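Acyl-CoA dehydrogenase (Bacillus anthracis, PDB 3OWA) probably catalyses the flavin-dependent dehydrogenation of an acyl-CoA thioester, passing electrons from the substrate to its bound FAD. Local coordinates at residues 86-91 with 133-138; 116-121 with 140-145; 123-128 with 195-200; 145-150 with 211-216. One frame throughout, in Å; residues are numbered along the deposited sequence.

Overall arrangement
The four contacts run from the helical N-terminal domain into the beta domain that follows it, the centres of contacts 2, 3 and 4 lying about 10 Å from one another. Contacts 1 and 2 share helix 132-144 and have centres about 11 Å apart. The OG of Ser123 and the O of His118, 2.8 Å apart, join contacts 2 and 3, probably by a hydrogen bond. Contacts 2 and 4 share Gly145, where helix 132-144 gives way to the approach to strand 149-152. Contact 1 meets contact 4 through Tyr138 OH, 2.6 Å from Glu213 OE1. The FAD is close by, about 10 Å from the side chain of His118 and about 9 Å from that of Ile197, neither of which touches it.

Contact 1 (86-91 with 133-138); sequences EEYGGI and EQKKKY
Tyr88 lays its ring against helix 132-144, where Lys135 runs over one face and Lys136 meets the edge. The CB of Lys135 stands 3.9 Å from the centroid of the Tyr88 ring and 15° off its normal, a CH-pi contact placed toward the rim. From there the lysine chain follows the ring outward; a bend at chi3 (-83°) brings CE to 3.3 Å from the Tyr88 hydroxyl OH. The opposite face is covered by CG of its own neighbour, Glu87, so the ring is sandwiched between two aliphatic segments. At the edge, in the ring plane, CG of Lys136 lies 3.9 Å from CE1 of Tyr88. Lys136 then folds twice, at chi3 and chi4, and its NZ donates to Glu87 O at 3.2 Å. The bond from Lys135 NZ to Tyr88 OH is weak at 3.3 Å; the stronger partners are Glu132 OE1 for the hydroxyl and Lys345 O for the ammonium group. This ties the loop between helices 64-76 and 95-105 to helix 132-144 in the N-terminal helical domain. Each lysine works twice, its methylenes packing on the ring and its ammonium group turning to oxygen atoms, Lys136 on the exposed side, Lys135 buried.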
loop_
_atom_site.group_PDB
_atom_site.type_symbol
_atom_site.label_atom_id
_atom_site.label_comp_id
_atom_site.label_asym_id
_atom_site.label_seq_id
_atom_site.Cartn_x
_atom_site.Cartn_y
_atom_site.Cartn_z
ATOM N N GLU A 86 -35.941 -15.559 15.209
ATOM C CA GLU A 86 -37.354 -15.169 15.098
ATOM C C GLU A 86 -38.067 -14.978 16.446
ATOM O O GLU A 86 -38.864 -14.056 16.590
ATOM C CB GLU A 86 -38.131 -16.158 14.207
ATOM C CG GLU A 86 -37.957 -15.876 12.702
ATOM C CD GLU A 86 -38.915 -16.684 11.826
ATOM O OE1 GLU A 86 -39.318 -16.195 10.741
ATOM O OE2 GLU A 86 -39.267 -17.811 12.230
ATOM N N GLU A 87 -37.741 -15.802 17.440
ATOM C CA GLU A 87 -38.421 -15.690 18.740
ATOM C C GLU A 87 -38.044 -14.440 19.512
ATOM O O GLU A 87 -38.694 -14.103 20.494
ATOM C CB GLU A 87 -38.246 -16.940 19.619
ATOM C CG GLU A 87 -36.839 -17.198 20.153
ATOM C CD GLU A 87 -36.177 -18.419 19.512
ATOM O OE1 GLU A 87 -34.946 -18.366 19.249
ATOM O OE2 GLU A 87 -36.876 -19.439 19.268
ATOM N N TYR A 88 -36.991 -13.754 19.067
ATOM C CA TYR A 88 -36.614 -12.488 19.672
ATOM C C TYR A 88 -36.850 -11.340 18.724
ATOM O O TYR A 88 -36.319 -10.271 18.911
ATOM C CB TYR A 88 -35.172 -12.531 20.136
ATOM C CG TYR A 88 -34.902 -13.640 21.105
ATOM C CD1 TYR A 88 -35.587 -13.706 22.335
ATOM C CD2 TYR A 88 -33.971 -14.629 20.807
ATOM C CE1 TYR A 88 -35.344 -14.738 23.234
ATOM C CE2 TYR A 88 -33.711 -15.667 21.694
ATOM C CZ TYR A 88 -34.401 -15.719 22.905
ATOM O OH TYR A 88 -34.132 -16.746 23.779
ATOM N N GLY A 89 -37.662 -11.569 17.700
ATOM C CA GLY A 89 -38.053 -10.506 16.790
ATOM C C GLY A 89 -37.164 -10.380 15.563
ATOM O O GLY A 89 -37.280 -9.411 14.816
ATOM N N GLY A 90 -36.307 -11.373 15.341
ATOM C CA GLY A 90 -35.407 -11.358 14.194
ATOM C C GLY A 90 -36.002 -12.124 13.046
ATOM O O GLY A 90 -37.121 -12.624 13.150
ATOM N N ILE A 91 -35.285 -12.215 11.940
ATOM C CA ILE A 91 -35.774 -13.062 10.839
ATOM C C ILE A 91 -34.983 -14.360 10.715
ATOM O O ILE A 91 -35.233 -15.164 9.812
ATOM C CB ILE A 91 -35.907 -12.303 9.484
ATOM C CG1 ILE A 91 -34.549 -11.779 9.009
ATOM C CG2 ILE A 91 -36.969 -11.152 9.596
ATOM C CD1 ILE A 91 -34.524 -11.455 7.490
ATOM N N GLU A 133 -34.055 -12.619 29.698
ATOM C CA GLU A 133 -34.644 -11.319 29.948
ATOM C C GLU A 133 -33.986 -10.221 29.083
ATOM O O GLU A 133 -34.662 -9.389 28.490
ATOM C CB GLU A 133 -34.518 -10.994 31.441
ATOM C CG GLU A 133 -35.102 -9.672 31.848
ATOM C CD GLU A 133 -34.601 -9.196 33.204
ATOM O OE1 GLU A 133 -33.422 -9.471 33.546
ATOM O OE2 GLU A 133 -35.391 -8.530 33.918
ATOM N N GLN A 134 -32.661 -10.242 29.016
ATOM C CA GLN A 134 -31.911 -9.305 28.165
ATOM C C GLN A 134 -32.268 -9.478 26.684
ATOM O O GLN A 134 -32.508 -8.511 25.996
ATOM C CB GLN A 134 -30.414 -9.472 28.409
ATOM C CG GLN A 134 -29.984 -9.051 29.826
ATOM C CD GLN A 134 -28.627 -9.591 30.176
ATOM O OE1 GLN A 134 -28.176 -10.605 29.610
ATOM N NE2 GLN A 134 -27.950 -8.921 31.104
ATOM N N LYS A 135 -32.373 -10.713 26.213
ATOM C CA LYS A 135 -32.743 -10.923 24.825
ATOM C C LYS A 135 -34.136 -10.430 24.493
ATOM O O LYS A 135 -34.313 -9.733 23.499
ATOM C CB LYS A 135 -32.564 -12.377 24.411
ATOM C CG LYS A 135 -31.136 -12.854 24.594
ATOM C CD LYS A 135 -30.926 -14.242 23.966
ATOM C CE LYS A 135 -31.369 -15.338 24.915
ATOM N NZ LYS A 135 -30.884 -16.654 24.490
ATOM N N LYS A 136 -35.127 -10.746 25.329
ATOM C CA LYS A 136 -36.500 -10.343 25.005
ATOM C C LYS A 136 -36.676 -8.850 25.089
ATOM O O LYS A 136 -37.452 -8.285 24.345
ATOM C CB LYS A 136 -37.554 -11.064 25.872
ATOM C CG LYS A 136 -37.685 -12.531 25.515
ATOM C CD LYS A 136 -39.077 -13.076 25.832
ATOM C CE LYS A 136 -39.931 -13.302 24.560
ATOM N NZ LYS A 136 -39.388 -14.360 23.616
ATOM N N LYS A 137 -35.936 -8.214 25.988
ATOM C CA LYS A 137 -35.895 -6.770 26.059
ATOM C C LYS A 137 -35.225 -6.130 24.825
ATOM O O LYS A 137 -35.858 -5.324 24.141
ATOM C CB LYS A 137 -35.180 -6.328 27.340
ATOM C CG LYS A 137 -35.181 -4.823 27.624
ATOM C CD LYS A 137 -35.215 -4.593 29.122
ATOM C CE LYS A 137 -34.143 -3.660 29.649
ATOM N NZ LYS A 137 -34.454 -2.201 29.667
ATOM N N TYR A 138 -33.959 -6.462 24.548
ATOM C CA TYR A 138 -33.175 -5.645 23.603
ATOM C C TYR A 138 -33.312 -6.061 22.149
ATOM O O TYR A 138 -33.428 -5.204 21.287
ATOM C CB TYR A 138 -31.698 -5.501 24.024
ATOM C CG TYR A 138 -31.534 -4.654 25.275
ATOM C CD1 TYR A 138 -31.381 -5.251 26.535
ATOM C CD2 TYR A 138 -31.563 -3.255 25.212
ATOM C CE1 TYR A 138 -31.249 -4.476 27.709
ATOM C CE2 TYR A 138 -31.434 -2.464 26.377
ATOM C CZ TYR A 138 -31.277 -3.089 27.615
ATOM O OH TYR A 138 -31.145 -2.354 28.766
#

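Contact 2 (116-121 with 140-145); sequences GAHVGI and PLLATG
His118 and Leu142 mark the closest approach of two helical backbones, their CA atoms 8.1 Å apart. On the first side, residues 116-121 belong to helix 110-122, which widens into a pi-type turn at 118-121. On the other, residues 140-144 are the last part of helix 132-144, kinked where the nitrogens of Pro140 and Leu141 lack bonds to the preceding turn. Gly145 leaves the helix with positive phi (85°) in a Schellman motif, and its N bonds back to Leu142 O at 3.2 Å.

The same carbonyl is the target of the histidine. His118 holds its imidazole out from the helix, chi1 at 171° placing CG opposite the backbone N, and NE2 donates to Leu142 O at 2.8 Å. The acceptor lies in the imidazole plane, but the N-H...O angle of 148° leaves the bond somewhat bent. Seen from the carbonyl, NE2 is tilted out of the plane, and Gly145 N reaches the oxygen from the opposite face, so two donors grip this buried helix-end oxygen. Alongside, CE1 of His118 touches CD2 of Leu142 at 3.8 Å, adding a van der Waals contact.

The other ring nitrogen, ND1, bonds with Ala149 N at the start of strand 149-152, consistent with a neutral ring protonated on NE2. Leu142 also packs on Ala149; Leu80 and Leu148 touch the histidine. One imidazole therefore spans from helix 110-122 to the end of helix 132-144 and to the first strand of the beta domain.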
loop_
_atom_site.group_PDB
_atom_site.type_symbol
_atom_site.label_atom_id
_atom_site.label_comp_id
_atom_site.label_asym_id
_atom_site.label_seq_id
_atom_site.Cartn_x
_atom_site.Cartn_y
_atom_site.Cartn_z
ATOM N N GLY A 116 -22.395 -2.949 9.947
ATOM C CA GLY A 116 -21.658 -4.087 10.551
ATOM C C GLY A 116 -21.491 -3.971 12.049
ATOM O O GLY A 116 -21.546 -4.983 12.753
ATOM N N ALA A 117 -21.194 -2.755 12.547
ATOM C CA ALA A 117 -21.073 -2.534 13.989
ATOM C C ALA A 117 -22.451 -2.717 14.658
ATOM O O ALA A 117 -22.540 -3.194 15.791
ATOM C CB ALA A 117 -20.542 -1.146 14.292
ATOM N N HIS A 118 -23.519 -2.328 13.978
ATOM C CA HIS A 118 -24.802 -2.576 14.571
ATOM C C HIS A 118 -25.164 -4.070 14.629
ATOM O O HIS A 118 -25.549 -4.543 15.684
ATOM C CB HIS A 118 -25.936 -1.787 13.901
ATOM C CG HIS A 118 -27.297 -2.206 14.381
ATOM N ND1 HIS A 118 -27.825 -1.775 15.582
ATOM C CD2 HIS A 118 -28.207 -3.069 13.855
ATOM C CE1 HIS A 118 -29.023 -2.318 15.752
ATOM N NE2 HIS A 118 -29.280 -3.104 14.716
ATOM N N VAL A 119 -25.076 -4.793 13.509
ATOM C CA VAL A 119 -25.524 -6.175 13.472
ATOM C C VAL A 119 -24.476 -7.158 14.032
ATOM O O VAL A 119 -24.824 -8.282 14.384
ATOM C CB VAL A 119 -25.931 -6.649 12.041
ATOM C CG1 VAL A 119 -27.055 -5.758 11.471
ATOM C CG2 VAL A 119 -24.695 -6.732 11.095
ATOM N N GLY A 120 -23.229 -6.733 14.157
ATOM C CA GLY A 120 -22.173 -7.675 14.516
ATOM C C GLY A 120 -21.764 -7.402 15.952
ATOM O O GLY A 120 -22.448 -7.809 16.886
ATOM N N ILE A 121 -20.676 -6.682 16.132
ATOM C CA ILE A 121 -20.097 -6.525 17.459
ATOM C C ILE A 121 -21.097 -5.859 18.437
ATOM O O ILE A 121 -21.041 -6.114 19.625
ATOM C CB ILE A 121 -18.770 -5.760 17.391
ATOM C CG1 ILE A 121 -18.956 -4.381 16.712
ATOM C CG2 ILE A 121 -17.742 -6.602 16.658
ATOM C CD1 ILE A 121 -17.664 -3.514 16.663
ATOM N N PRO A 140 -35.692 -7.456 19.973
ATOM C CA PRO A 140 -36.767 -7.063 19.058
ATOM C C PRO A 140 -36.542 -5.669 18.498
ATOM O O PRO A 140 -36.868 -5.402 17.363
ATOM C CB PRO A 140 -38.034 -7.090 19.942
ATOM C CG PRO A 140 -37.730 -8.133 20.996
ATOM C CD PRO A 140 -36.223 -8.037 21.227
ATOM N N LEU A 141 -35.952 -4.802 19.296
ATOM C CA LEU A 141 -35.731 -3.430 18.921
ATOM C C LEU A 141 -34.465 -3.278 18.048
ATOM O O LEU A 141 -34.463 -2.525 17.069
ATOM C CB LEU A 141 -35.589 -2.617 20.192
ATOM C CG LEU A 141 -36.790 -2.662 21.150
ATOM C CD1 LEU A 141 -36.281 -2.381 22.568
ATOM C CD2 LEU A 141 -37.876 -1.621 20.696
ATOM N N LEU A 142 -33.412 -4.003 18.407
ATOM C CA LEU A 142 -32.175 -3.991 17.645
ATOM C C LEU A 142 -32.399 -4.623 16.268
ATOM O O LEU A 142 -31.870 -4.144 15.257
ATOM C CB LEU A 142 -31.067 -4.698 18.415
ATOM C CG LEU A 142 -30.581 -4.004 19.711
ATOM C CD1 LEU A 142 -29.617 -4.918 20.452
ATOM C CD2 LEU A 142 -29.873 -2.680 19.445
ATOM N N ALA A 143 -33.236 -5.657 16.218
ATOM C CA ALA A 143 -33.478 -6.374 14.969
ATOM C C ALA A 143 -34.152 -5.506 13.901
ATOM O O ALA A 143 -33.963 -5.728 12.707
ATOM C CB ALA A 143 -34.275 -7.665 15.220
ATOM N N THR A 144 -34.911 -4.501 14.318
ATOM C CA THR A 144 -35.598 -3.638 13.345
ATOM C C THR A 144 -34.894 -2.302 13.171
ATOM O O THR A 144 -35.260 -1.485 12.300
ATOM C CB THR A 144 -37.039 -3.328 13.776
ATOM O OG1 THR A 144 -37.007 -2.682 15.048
ATOM C CG2 THR A 144 -37.882 -4.614 13.864
ATOM N N GLY A 145 -33.902 -2.054 14.020
ATOM C CA GLY A 145 -33.205 -0.779 13.959
ATOM C C GLY A 145 -33.922 0.288 14.758
ATOM O O GLY A 145 -33.483 1.431 14.786
#

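Contact 3 (123-128 with 195-200); sequences SLPIVL and VFIVYA
Ile197 gives up the most surface here, meeting Pro125 with its CG1 and CG2 and Ile126 with its CD1. It stands on strand 195-202, and its CB points toward helix 124-129, the short helix that carries both partners. With chi1 at -54° and chi2 at -58°, the isoleucine is folded rather than extended: CG2 remains beside the proline while CD1 swings over to the neighbouring residue of the helix.

Pro125, in the first turn of that helix, presents the CB-CG side of its pyrrolidine ring. Its CG lies 4.0 Å from Ile197 CG1, and its CB is 4.1 Å from both Ile197 CG1 and Ile197 CG2, fitting between the two branches. Ile126 comes from the next position, with its CG1 and its terminal CD1 each 4.0 Å from CD1 of Ile197. Both pairs meet at a slant, none of these side chains lying flat along another. The CA atoms of Pro125 and Ile197, the nearest such pair across the contact, are 7.5 Å apart.

Helix 124-129 belongs to the N-terminal helical domain and strand 195-202 to the sheet of the middle domain, so the contact lies at the seam between them. On its far flank Ile126 packs on Tyr138 and Leu139 of helix 132-144, while the backbone of Ile197 bonds with Ala150 and Ala152 of strand 149-152. No hydrogen bond crosses between the two segments. Their adhesion rests on buried hydrocarbon surfaces at van der Waals distance, and hence on shape and exclusion of water rather than on directional bonds.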
loop_
_atom_site.group_PDB
_atom_site.type_symbol
_atom_site.label_atom_id
_atom_site.label_comp_id
_atom_site.label_asym_id
_atom_site.label_seq_id
_atom_site.Cartn_x
_atom_site.Cartn_y
_atom_site.Cartn_z
ATOM N N SER A 123 -24.730 -6.006 18.387
ATOM C CA SER A 123 -25.931 -6.774 18.731
ATOM C C SER A 123 -25.608 -8.187 19.192
ATOM O O SER A 123 -26.254 -8.696 20.127
ATOM C CB SER A 123 -26.901 -6.878 17.541
ATOM O OG SER A 123 -27.549 -5.629 17.289
ATOM N N LEU A 124 -24.633 -8.817 18.540
ATOM C CA LEU A 124 -24.307 -10.227 18.797
ATOM C C LEU A 124 -23.896 -10.543 20.241
ATOM O O LEU A 124 -24.128 -11.648 20.695
ATOM C CB LEU A 124 -23.245 -10.755 17.831
ATOM C CG LEU A 124 -23.708 -10.931 16.384
ATOM C CD1 LEU A 124 -22.570 -11.458 15.521
ATOM C CD2 LEU A 124 -24.957 -11.831 16.276
ATOM N N PRO A 125 -23.289 -9.600 20.968
ATOM C CA PRO A 125 -23.048 -9.976 22.382
ATOM C C PRO A 125 -24.330 -10.322 23.148
ATOM O O PRO A 125 -24.300 -11.167 24.028
ATOM C CB PRO A 125 -22.387 -8.739 22.971
ATOM C CG PRO A 125 -21.665 -8.133 21.753
ATOM C CD PRO A 125 -22.558 -8.376 20.585
ATOM N N ILE A 126 -25.440 -9.686 22.794
ATOM C CA ILE A 126 -26.739 -9.964 23.428
ATOM C C ILE A 126 -27.330 -11.241 22.836
ATOM O O ILE A 126 -27.843 -12.090 23.567
ATOM C CB ILE A 126 -27.716 -8.755 23.316
ATOM C CG1 ILE A 126 -27.117 -7.535 24.051
ATOM C CG2 ILE A 126 -29.096 -9.107 23.920
ATOM C CD1 ILE A 126 -27.918 -6.217 23.881
ATOM N N VAL A 127 -27.256 -11.376 21.515
ATOM C CA VAL A 127 -27.685 -12.607 20.856
ATOM C C VAL A 127 -26.991 -13.853 21.442
ATOM O O VAL A 127 -27.647 -14.855 21.746
ATOM C CB VAL A 127 -27.469 -12.560 19.303
ATOM C CG1 VAL A 127 -27.836 -13.924 18.658
ATOM C CG2 VAL A 127 -28.293 -11.420 18.659
ATOM N N LEU A 128 -25.684 -13.787 21.606
ATOM C CA LEU A 128 -24.900 -14.950 21.981
ATOM C C LEU A 128 -24.755 -15.136 23.475
ATOM O O LEU A 128 -24.654 -16.275 23.932
ATOM C CB LEU A 128 -23.516 -14.904 21.332
ATOM C CG LEU A 128 -23.546 -14.863 19.799
ATOM C CD1 LEU A 128 -22.145 -14.823 19.249
ATOM C CD2 LEU A 128 -24.284 -16.046 19.210
ATOM N N VAL A 195 -27.685 1.844 22.432
ATOM C CA VAL A 195 -27.213 0.794 23.316
ATOM C C VAL A 195 -25.742 0.561 23.074
ATOM O O VAL A 195 -25.313 0.423 21.900
ATOM C CB VAL A 195 -27.988 -0.510 23.042
ATOM C CG1 VAL A 195 -27.385 -1.679 23.857
ATOM C CG2 VAL A 195 -29.458 -0.353 23.374
ATOM N N PHE A 196 -24.955 0.499 24.147
ATOM C CA PHE A 196 -23.495 0.248 24.025
ATOM C C PHE A 196 -23.105 -0.977 24.876
ATOM O O PHE A 196 -23.441 -1.037 26.053
ATOM C CB PHE A 196 -22.621 1.428 24.581
ATOM C CG PHE A 196 -22.790 2.724 23.821
ATOM C CD1 PHE A 196 -23.934 3.515 24.009
ATOM C CD2 PHE A 196 -21.817 3.137 22.896
ATOM C CE1 PHE A 196 -24.126 4.698 23.309
ATOM C CE2 PHE A 196 -21.986 4.319 22.173
ATOM C CZ PHE A 196 -23.135 5.126 22.388
ATOM N N ILE A 197 -22.393 -1.916 24.278
ATOM C CA ILE A 197 -21.833 -3.046 25.014
ATOM C C ILE A 197 -20.506 -2.544 25.547
ATOM O O ILE A 197 -19.600 -2.340 24.782
ATOM C CB ILE A 197 -21.571 -4.255 24.105
ATOM C CG1 ILE A 197 -22.861 -4.642 23.333
ATOM C CG2 ILE A 197 -20.974 -5.472 24.956
ATOM C CD1 ILE A 197 -24.098 -4.984 24.193
ATOM N N VAL A 198 -20.435 -2.276 26.839
ATOM C CA VAL A 198 -19.252 -1.643 27.426
ATOM C C VAL A 198 -18.472 -2.625 28.321
ATOM O O VAL A 198 -19.052 -3.314 29.145
ATOM C CB VAL A 198 -19.692 -0.475 28.314
ATOM C CG1 VAL A 198 -18.490 0.158 29.004
ATOM C CG2 VAL A 198 -20.532 0.572 27.492
ATOM N N TYR A 199 -17.151 -2.648 28.220
ATOM C CA TYR A 199 -16.358 -3.510 29.089
ATOM C C TYR A 199 -15.711 -2.662 30.143
ATOM O O TYR A 199 -15.207 -1.577 29.825
ATOM C CB TYR A 199 -15.249 -4.146 28.259
ATOM C CG TYR A 199 -15.732 -5.217 27.331
ATOM C CD1 TYR A 199 -15.721 -6.568 27.729
ATOM C CD2 TYR A 199 -16.156 -4.909 26.040
ATOM C CE1 TYR A 199 -16.130 -7.581 26.852
ATOM C CE2 TYR A 199 -16.573 -5.923 25.167
ATOM C CZ TYR A 199 -16.554 -7.239 25.565
ATOM O OH TYR A 199 -16.951 -8.215 24.642
ATOM N N ALA A 200 -15.721 -3.140 31.401
ATOM C CA ALA A 200 -15.188 -2.381 32.532
ATOM C C ALA A 200 -14.739 -3.386 33.587
ATOM O O ALA A 200 -15.192 -4.526 33.564
ATOM C CB ALA A 200 -16.246 -1.458 33.133
#

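Contact 4 (145-150 with 211-216); sequences GEKLAA and IVEKDY
The carboxylate of Glu213 turns one face to Lys147, whose NZ stands almost squarely above it, 3.7 Å from CD. Neither carboxylate oxygen is preferred: OE1 and OE2 of Glu213 are both 3.8 Å from Lys147 NZ, and in the conformer of Lys147 described here, one of two, the pairing counts as a long salt bridge without a direct hydrogen bond. A second flat group, the Tyr216 ring, has CB of Glu213 over the centre of one face, 3.6 Å above the plane. This packing goes with a type I turn from Glu213 to Tyr216, closed by a bond from Tyr216 N to Glu213 O at 3.0 Å.

The two charged residues flank strand 195-202, which pairs in parallel with strand 149-152 on one side and antiparallel with strand 206-213 on the other, within the beta domain of the acyl-CoA dehydrogenase fold. Lys147, just before the first of these strands, packs on Val195 as it reaches across; Glu213 ends the last. Its strongest partner is Tyr138 OH of helix 132-144, which bonds with OE1.

The extended lysine chain bends at chi4 (-142°), setting NZ over the carboxylate face. Two waters lie between the groups. One donates to Glu213 OE1 at 3.2 Å and accepts a weak bond from Lys147 NZ; the bridge through the other, toward OE2, is doubtful, as it lies implausibly near NZ.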
loop_
_atom_site.group_PDB
_atom_site.type_symbol
_atom_site.label_atom_id
_atom_site.label_comp_id
_atom_site.label_asym_id
_atom_site.label_seq_id
_atom_site.Cartn_x
_atom_site.Cartn_y
_atom_site.Cartn_z
ATOM N N GLY A 145 -33.902 -2.054 14.020
ATOM C CA GLY A 145 -33.205 -0.779 13.959
ATOM C C GLY A 145 -33.922 0.288 14.758
ATOM O O GLY A 145 -33.483 1.431 14.786
ATOM N N GLU A 146 -34.995 -0.089 15.445
ATOM C CA GLU A 146 -35.688 0.831 16.380
ATOM C C GLU A 146 -34.727 1.336 17.464
ATOM O O GLU A 146 -34.792 2.481 17.865
ATOM C CB GLU A 146 -36.880 0.136 17.017
ATOM C CG GLU A 146 -37.967 1.083 17.482
ATOM C CD GLU A 146 -39.323 0.382 17.552
ATOM O OE1 GLU A 146 -39.652 -0.396 16.607
ATOM O OE2 GLU A 146 -40.046 0.613 18.552
ATOM N N LYS A 147 -33.883 0.439 17.959
ATOM C CA LYS A 147 -32.691 0.819 18.691
ATOM C C LYS A 147 -31.511 0.493 17.783
ATOM O O LYS A 147 -31.633 -0.384 16.911
ATOM C CB LYS A 147 -32.581 0.043 19.999
ATOM C CG LYS A 147 -33.465 0.612 21.116
ATOM C CD LYS A 147 -33.171 -0.046 22.451
ATOM C CE LYS A 147 -34.048 0.561 23.542
ATOM N NZ LYS A 147 -33.270 0.684 24.781
ATOM N N LEU A 148 -30.399 1.211 17.978
ATOM C CA LEU A 148 -29.145 0.948 17.277
ATOM C C LEU A 148 -28.055 0.663 18.290
ATOM O O LEU A 148 -28.024 1.244 19.371
ATOM C CB LEU A 148 -28.776 2.160 16.404
ATOM C CG LEU A 148 -29.827 2.346 15.284
ATOM C CD1 LEU A 148 -29.610 3.696 14.580
ATOM C CD2 LEU A 148 -29.856 1.138 14.296
ATOM N N ALA A 149 -27.156 -0.229 17.930
ATOM C CA ALA A 149 -26.107 -0.685 18.873
ATOM C C ALA A 149 -24.661 -0.253 18.505
ATOM O O ALA A 149 -24.333 0.035 17.326
ATOM C CB ALA A 149 -26.186 -2.220 18.987
ATOM N N ALA A 150 -23.794 -0.277 19.516
ATOM C CA ALA A 150 -22.373 -0.009 19.353
ATOM C C ALA A 150 -21.650 -0.911 20.349
ATOM O O ALA A 150 -22.239 -1.413 21.322
ATOM C CB ALA A 150 -22.075 1.451 19.663
ATOM N N ILE A 211 -24.485 -4.009 29.383
ATOM C CA ILE A 211 -25.351 -3.338 28.411
ATOM C C ILE A 211 -25.661 -1.952 28.972
ATOM O O ILE A 211 -26.207 -1.792 30.091
ATOM C CB ILE A 211 -26.642 -4.120 28.175
ATOM C CG1 ILE A 211 -26.321 -5.552 27.732
ATOM C CG2 ILE A 211 -27.601 -3.337 27.241
ATOM C CD1 ILE A 211 -27.491 -6.568 27.940
ATOM N N VAL A 212 -25.238 -0.929 28.243
ATOM C CA VAL A 212 -25.333 0.420 28.749
ATOM C C VAL A 212 -26.165 1.209 27.743
ATOM O O VAL A 212 -25.769 1.344 26.583
ATOM C CB VAL A 212 -23.946 1.070 28.863
ATOM C CG1 VAL A 212 -24.082 2.540 29.343
ATOM C CG2 VAL A 212 -23.049 0.249 29.802
ATOM N N GLU A 213 -27.298 1.734 28.193
ATOM C CA GLU A 213 -28.111 2.614 27.359
ATOM C C GLU A 213 -27.566 4.040 27.342
ATOM O O GLU A 213 -27.113 4.574 28.379
ATOM C CB GLU A 213 -29.559 2.578 27.860
ATOM C CG GLU A 213 -30.183 1.199 27.671
ATOM C CD GLU A 213 -31.660 1.138 28.086
ATOM O OE1 GLU A 213 -32.160 0.033 28.393
ATOM O OE2 GLU A 213 -32.325 2.190 28.109
ATOM N N LYS A 214 -27.620 4.660 26.165
ATOM C CA LYS A 214 -27.219 6.061 25.987
ATOM C C LYS A 214 -27.904 6.994 26.990
ATOM O O LYS A 214 -27.267 7.903 27.542
ATOM C CB LYS A 214 -27.492 6.515 24.538
ATOM C CG LYS A 214 -27.009 7.925 24.205
ATOM C CD LYS A 214 -25.533 8.147 24.583
ATOM C CE LYS A 214 -24.917 9.288 23.772
ATOM N NZ LYS A 214 -25.353 10.693 24.105
ATOM N N ASP A 215 -29.181 6.726 27.261
ATOM C CA ASP A 215 -29.982 7.549 28.174
ATOM C C ASP A 215 -29.745 7.339 29.683
ATOM O O ASP A 215 -30.294 8.098 30.499
ATOM C CB ASP A 215 -31.472 7.398 27.821
ATOM C CG ASP A 215 -31.844 8.175 26.558
ATOM O OD1 ASP A 215 -32.904 7.876 25.965
ATOM O OD2 ASP A 215 -31.064 9.084 26.148
ATOM N N TYR A 216 -28.873 6.401 30.058
ATOM C CA TYR A 216 -28.548 6.232 31.490
ATOM C C TYR A 216 -27.806 7.482 31.983
ATOM O O TYR A 216 -27.096 8.138 31.217
ATOM C CB TYR A 216 -27.658 4.992 31.743
ATOM C CG TYR A 216 -28.369 3.638 31.568
ATOM C CD1 TYR A 216 -29.761 3.560 31.534
ATOM C CD2 TYR A 216 -27.631 2.435 31.500
ATOM C CE1 TYR A 216 -30.430 2.325 31.410
ATOM C CE2 TYR A 216 -28.289 1.190 31.366
ATOM C CZ TYR A 216 -29.687 1.152 31.291
ATOM O OH TYR A 216 -30.362 -0.054 31.175
HETATM O O HOH W 1 -32.018 2.805 24.894
HETATM O O HOH W 2 -34.798 -1.175 27.151
#